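Local coordinates for repressor protein (Enterobacteria phage N15, PDB 2HIN), which probably binds operator DNA as a homodimer through a helix-turn-helix domain, as the Cro repressor of phage N15, at residues F10-V13 / E14-A17; S42-E45 / V46-Y50. One frame throughout, in Å; residues are numbered along the deposited sequence. Where two conformers were deposited one is given.

Interaction 1 (F10-V13 / E14-A17); sequences FGDV and EKAA
K15 folds back over the turn that joins two successive helices, its aliphatic chain crossing the D12 side chain at about a right angle. The chain is bent at chi3 (-85°), which lays CE 3.2 Å from the carbonyl O of F10, while CG sits 3.2 Å from D12 OD1. Methylene groups rather than the ammonium make these touches: K15 NZ stays 4.6 Å from D12 OD2, a separation at which the opposite charges may attract without forming a bonded pair.

D12 caps the new helix at its N-cap position. With CG set between the backbone N and the carbonyl carbon (chi1 64°), OD1 turns back to the first turn and accepts the capping bond from K15 N at 2.8 Å, met nearly head-on. The carbonyl O of D12 takes the next amide, A16 N, at 3.0 Å. V13 continues the pattern, its carbonyl O receiving A17 N at 2.8 Å.

F10 packs on the same turn of helix. Its CB reaches the backbone of A16, and ring atom CD2 lies 4.0 Å from A16 CB, with A16 CA and K15 O placed obliquely to the ring. Between F10 and D12 the chain reverses at G11, whose positive phi (113°) takes it out of helix 3-10, in a backbone conformation that calls for glycine, since a beta carbon would be jammed against the carbonyl O of F10.

The turn thus ties helix 3-10 to helix 13-20. V13 faces inward onto V7 of the former and onto V27, Y28 and L31 of helix 24-33, A16 packs on L6, and A17 meets P24 at the start of helix 24-33.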
ATOM      1  N   PHE A  10      11.781  -8.991   9.055  1.00 12.08           N
ATOM      2  CA  PHE A  10      12.301  -9.992   8.115  1.00 13.24           C
ATOM      3  C   PHE A  10      13.628 -10.603   8.573  1.00 14.09           C
ATOM      4  O   PHE A  10      13.997 -11.677   8.108  1.00 17.00           O
ATOM      5  CB  PHE A  10      12.419  -9.390   6.721  1.00 12.54           C
ATOM      6  CG  PHE A  10      11.102  -9.199   6.048  1.00 11.85           C
ATOM      7  CD1 PHE A  10      10.440 -10.281   5.507  1.00 14.78           C
ATOM      8  CD2 PHE A  10      10.512  -7.966   5.970  1.00 12.68           C
ATOM      9  CE1 PHE A  10       9.217 -10.130   4.878  1.00 15.70           C
ATOM     10  CE2 PHE A  10       9.288  -7.821   5.324  1.00 12.62           C
ATOM     11  CZ  PHE A  10       8.660  -8.916   4.776  1.00 14.10           C
ATOM     12  N   GLY A  11      14.349  -9.890   9.431  1.00 13.90           N
ATOM     13  CA  GLY A  11      15.597 -10.381  10.054  1.00 14.70           C
ATOM     14  C   GLY A  11      16.834  -9.619   9.608  1.00 14.39           C
ATOM     15  O   GLY A  11      17.728  -9.352  10.414  1.00 16.14           O
ATOM     16  N   ASP A  12      16.947  -9.306   8.326  1.00 13.64           N
ATOM     17  CA  ASP A  12      18.065  -8.500   7.807  1.00 13.64           C
ATOM     18  C   ASP A  12      17.627  -7.768   6.559  1.00 13.06           C
ATOM     19  O   ASP A  12      16.492  -7.951   6.091  1.00 13.13           O
ATOM     20  CB  ASP A  12      19.346  -9.343   7.579  1.00 14.98           C
ATOM     21  CG  ASP A  12      19.195 -10.398   6.526  1.00 17.59           C
ATOM     22  OD1 ASP A  12      18.341 -10.285   5.625  1.00 21.10           O
ATOM     23  OD2 ASP A  12      19.990 -11.365   6.584  1.00 23.50           O
ATOM     24  N   VAL A  13      18.510  -6.923   6.041  1.00 12.99           N
ATOM     25  CA  VAL A  13      18.154  -6.109   4.878  1.00 13.33           C
ATOM     26  C   VAL A  13      17.849  -6.944   3.658  1.00 12.83           C
ATOM     27  O   VAL A  13      16.873  -6.662   2.964  1.00 13.65           O
ATOM     28  CB  VAL A  13      19.206  -5.026   4.569  1.00 13.75           C
ATOM     29  CG1 VAL A  13      18.946  -4.362   3.227  1.00 15.73           C
ATOM     30  CG2 VAL A  13      19.208  -4.001   5.688  1.00 15.60           C
ATOM     31  N   GLU A  14      18.664  -7.960   3.396  0.50 13.44           N
ATOM     32  CA  GLU A  14      18.480  -8.783   2.221  0.50 14.29           C
ATOM     33  C   GLU A  14      17.108  -9.454   2.237  0.50 13.86           C
ATOM     34  O   GLU A  14      16.403  -9.473   1.230  0.50 14.56           O
ATOM     35  CB  GLU A  14      19.589  -9.830   2.138  0.50 14.75           C
ATOM     36  CG  GLU A  14      19.563 -10.643   0.860  0.50 15.23           C
ATOM     37  CD  GLU A  14      20.557 -11.793   0.862  0.50 18.35           C
ATOM     38  OE1 GLU A  14      20.883 -12.311   1.958  0.50 25.68           O
ATOM     39  OE2 GLU A  14      20.989 -12.198  -0.244  0.50 26.23           O
ATOM     40  N   LYS A  15      16.735 -10.005   3.385  1.00 14.05           N
ATOM     41  CA  LYS A  15      15.441 -10.674   3.523  1.00 13.82           C
ATOM     42  C   LYS A  15      14.289  -9.658   3.434  1.00 12.68           C
ATOM     43  O   LYS A  15      13.249  -9.971   2.872  1.00 13.07           O
ATOM     44  CB  LYS A  15      15.388 -11.450   4.820  1.00 15.02           C
ATOM     45  CG  LYS A  15      16.315 -12.652   4.837  1.00 17.53           C
ATOM     46  CD  LYS A  15      16.074 -13.484   6.076  1.00 20.30           C
ATOM     47  CE  LYS A  15      16.819 -13.003   7.274  1.00 25.46           C
ATOM     48  NZ  LYS A  15      16.681 -14.020   8.363  1.00 29.05           N
ATOM     49  N   ALA A  16      14.487  -8.459   3.972  1.00 12.28           N
ATOM     50  CA  ALA A  16      13.474  -7.414   3.851  1.00 12.00           C
ATOM     51  C   ALA A  16      13.285  -6.996   2.386  1.00 11.66           C
ATOM     52  O   ALA A  16      12.153  -6.813   1.925  1.00 12.37           O
ATOM     53  CB  ALA A  16      13.845  -6.211   4.708  1.00 13.07           C
ATOM     54  N   ALA A  17      14.389  -6.836   1.656  1.00 11.51           N
ATOM     55  CA  ALA A  17      14.310  -6.438   0.255  1.00 11.30           C
ATOM     56  C   ALA A  17      13.526  -7.457  -0.546  1.00 11.54           C
ATOM     57  O   ALA A  17      12.654  -7.099  -1.328  1.00 12.77           O
ATOM     58  CB  ALA A  17      15.735  -6.226  -0.285  1.00 12.64           C
TER
HETATM   59  O   HOH W   1      20.240 -12.854   4.679  1.00 40.26           O

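Interaction 2 (S42-E45 / V46-Y50); sequences SDIE and VRTAY
D43 and R47 pair one helical turn apart, D43 OD1 coming to the edge of the guanidinium, somewhat tilted from its plane, with the two flat groups inclined by 50°. One salt-bridge bond joins them: R47 NE donates to D43 OD1 at 2.9 Å on the syn side, 24° out of the carboxylate plane. R47, extended from CG to NE, also lays CD beside the carboxylate, 3.4 Å from D43 OD2. D43 OD1 has a second polar partner in S42 OG of the second subunit. The other flat group, the Y50 ring, brings CD1 obliquely to within 3.7 Å of the carbonyl O of E45, and it stacks on Y50 of the second subunit.

Where the helix stops, I44 O is gripped twice by T48, by N at 3.0 Å and by OG1 at 2.9 Å, the two donors approaching from opposite faces of the carbonyl plane. A chi1 of 64° places the hydroxyl back over the last turn, and the same OG1 accepts from L52 N, linking the helix end to the following loop. The E45 chain is extended beyond CG, and its carboxylate is held at both oxygens: OE1 bonds S54 OG, while OE2 bonds T57 OG1 of its own chain and also Y50 OH of the second subunit.

Two further bonds finish the helix, Y50 N to E45 O at 2.8 Å and A49 N to V46 O at 2.9 Å, with A49 in the left-handed conformation as the C-prime residue. These are the marks of a Schellman motif, here ending helix 38-47 within a symmetric homodimer interface, where S42-D43, E45-Y50 and Y50-Y50 contacts all pass between subunits.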
ATOM      1  N   SER A  42       2.572   1.608   2.392  1.00  9.20           N
ATOM      2  CA  SER A  42       1.303   0.927   2.144  1.00  9.36           C
ATOM      3  C   SER A  42       1.516  -0.467   1.613  1.00  9.23           C
ATOM      4  O   SER A  42       0.848  -1.418   2.020  1.00  9.57           O
ATOM      5  CB  SER A  42       0.414   1.710   1.166  1.00  9.86           C
ATOM      6  OG  SER A  42      -0.035   2.897   1.775  1.00 11.08           O
ATOM      7  N   ASP A  43       2.437  -0.589   0.674  1.00  9.32           N
ATOM      8  CA  ASP A  43       2.727  -1.892   0.080  1.00  9.96           C
ATOM      9  C   ASP A  43       3.301  -2.863   1.126  1.00  9.72           C
ATOM     10  O   ASP A  43       2.970  -4.045   1.107  1.00 10.51           O
ATOM     11  CB  ASP A  43       3.623  -1.750  -1.134  1.00 10.84           C
ATOM     12  CG  ASP A  43       3.636  -2.993  -1.981  1.00 11.45           C
ATOM     13  OD1 ASP A  43       2.549  -3.488  -2.385  1.00 13.42           O
ATOM     14  OD2 ASP A  43       4.735  -3.511  -2.283  1.00 13.96           O
ATOM     15  N   ILE A  44       4.161  -2.370   2.015  1.00  9.77           N
ATOM     16  CA  ILE A  44       4.729  -3.207   3.065  1.00  9.65           C
ATOM     17  C   ILE A  44       3.627  -3.668   4.019  1.00  8.97           C
ATOM     18  O   ILE A  44       3.611  -4.832   4.438  1.00  9.79           O
ATOM     19  CB  ILE A  44       5.844  -2.448   3.785  1.00  9.99           C
ATOM     20  CG1 ILE A  44       7.012  -2.208   2.825  1.00 11.56           C
ATOM     21  CG2 ILE A  44       6.333  -3.229   5.032  1.00 10.85           C
ATOM     22  CD1 ILE A  44       8.050  -1.214   3.369  1.00 12.58           C
ATOM     23  N   GLU A  45       2.713  -2.772   4.367  1.00  9.06           N
ATOM     24  CA  GLU A  45       1.582  -3.135   5.224  1.00  9.20           C
ATOM     25  C   GLU A  45       0.759  -4.248   4.602  1.00  8.80           C
ATOM     26  O   GLU A  45       0.436  -5.243   5.244  1.00  9.98           O
ATOM     27  CB  GLU A  45       0.745  -1.890   5.477  1.00  9.05           C
ATOM     28  CG  GLU A  45      -0.499  -2.091   6.316  1.00  9.94           C
ATOM     29  CD  GLU A  45      -1.162  -0.776   6.696  1.00 10.17           C
ATOM     30  OE1 GLU A  45      -0.484   0.258   6.666  1.00 11.43           O
ATOM     31  OE2 GLU A  45      -2.350  -0.746   7.070  1.00 11.41           O
ATOM     32  N   VAL A  46       0.452  -4.123   3.322  1.00  8.92           N
ATOM     33  CA  VAL A  46      -0.325  -5.149   2.620  1.00  9.66           C
ATOM     34  C   VAL A  46       0.491  -6.442   2.522  1.00  9.18           C
ATOM     35  O   VAL A  46      -0.039  -7.528   2.790  1.00 10.34           O
ATOM     36  CB  VAL A  46      -0.743  -4.622   1.219  1.00 10.22           C
ATOM     37  CG1 VAL A  46      -1.267  -5.763   0.318  1.00 11.99           C
ATOM     38  CG2 VAL A  46      -1.799  -3.522   1.391  1.00 10.94           C
ATOM     39  N   ARG A  47       1.748  -6.353   2.129  1.00  9.60           N
ATOM     40  CA  ARG A  47       2.517  -7.543   1.825  1.00 11.11           C
ATOM     41  C   ARG A  47       3.033  -8.280   3.051  1.00 10.72           C
ATOM     42  O   ARG A  47       3.515  -9.393   2.907  1.00 13.68           O
ATOM     43  CB  ARG A  47       3.577  -7.217   0.784  1.00 13.17           C
ATOM     44  CG  ARG A  47       2.892  -6.821  -0.542  1.00 14.08           C
ATOM     45  CD  ARG A  47       3.784  -6.723  -1.746  1.00 16.42           C
ATOM     46  NE  ARG A  47       2.995  -6.282  -2.900  1.00 16.00           N
ATOM     47  CZ  ARG A  47       2.878  -6.913  -4.063  1.00 16.42           C
ATOM     48  NH1 ARG A  47       3.569  -8.004  -4.328  1.00 16.63           N
ATOM     49  NH2 ARG A  47       2.073  -6.417  -4.978  1.00 18.21           N
ATOM     50  N   THR A  48       2.855  -7.704   4.234  1.00 10.36           N
ATOM     51  CA  THR A  48       3.064  -8.386   5.517  1.00 10.72           C
ATOM     52  C   THR A  48       1.731  -8.780   6.151  1.00 10.90           C
ATOM     53  O   THR A  48       1.684  -9.113   7.342  1.00 11.27           O
ATOM     54  CB  THR A  48       3.904  -7.542   6.504  1.00 10.82           C
ATOM     55  OG1 THR A  48       3.204  -6.340   6.839  1.00 10.51           O
ATOM     56  CG2 THR A  48       5.282  -7.221   5.948  1.00 12.21           C
ATOM     57  N   ALA A  49       0.655  -8.789   5.363  1.00 10.60           N
ATOM     58  CA  ALA A  49      -0.674  -9.203   5.854  1.00 11.17           C
ATOM     59  C   ALA A  49      -1.062  -8.378   7.086  1.00 11.06           C
ATOM     60  O   ALA A  49      -1.647  -8.874   8.046  1.00 11.85           O
ATOM     61  CB  ALA A  49      -0.708 -10.679   6.125  1.00 12.43           C
ATOM     62  N   TYR A  50      -0.704  -7.110   7.036  1.00 10.51           N
ATOM     63  CA  TYR A  50      -1.042  -6.086   8.016  1.00 11.74           C
ATOM     64  C   TYR A  50      -0.237  -6.183   9.296  1.00 11.84           C
ATOM     65  O   TYR A  50      -0.533  -5.482  10.266  1.00 13.96           O
ATOM     66  CB  TYR A  50      -2.538  -6.071   8.338  1.00 11.99           C
ATOM     67  CG  TYR A  50      -3.447  -6.100   7.126  1.00 11.14           C
ATOM     68  CD1 TYR A  50      -3.203  -5.352   5.973  1.00 11.83           C
ATOM     69  CD2 TYR A  50      -4.593  -6.890   7.137  1.00 11.90           C
ATOM     70  CE1 TYR A  50      -4.087  -5.383   4.896  1.00 11.10           C
ATOM     71  CE2 TYR A  50      -5.473  -6.909   6.077  1.00 11.36           C
ATOM     72  CZ  TYR A  50      -5.226  -6.160   4.950  1.00 10.12           C
ATOM     73  OH  TYR A  50      -6.166  -6.140   3.940  1.00 11.99           O
TER

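Overall arrangement
The two contacts illustrate how a small all-helical domain finishes its helices locally while joining them over longer range. Interaction 1 comes first along the chain and opens helix 13-20; interaction 2 follows and closes helix 38-47. Their centres are about 15 Å apart, yet they meet directly, F10 CZ packing 4.0 Å from T48 CG2, so the end of helix 3-10, part of interaction 1, touches the end of helix 38-47. Interaction 1 lies beside helix 24-33, in the helix-turn-helix part probably used for DNA binding, and touches no other subunit. Interaction 2 lies at the dimer interface, so a helix start on the probable DNA-binding part and a helix end between subunits lie in one compact fold.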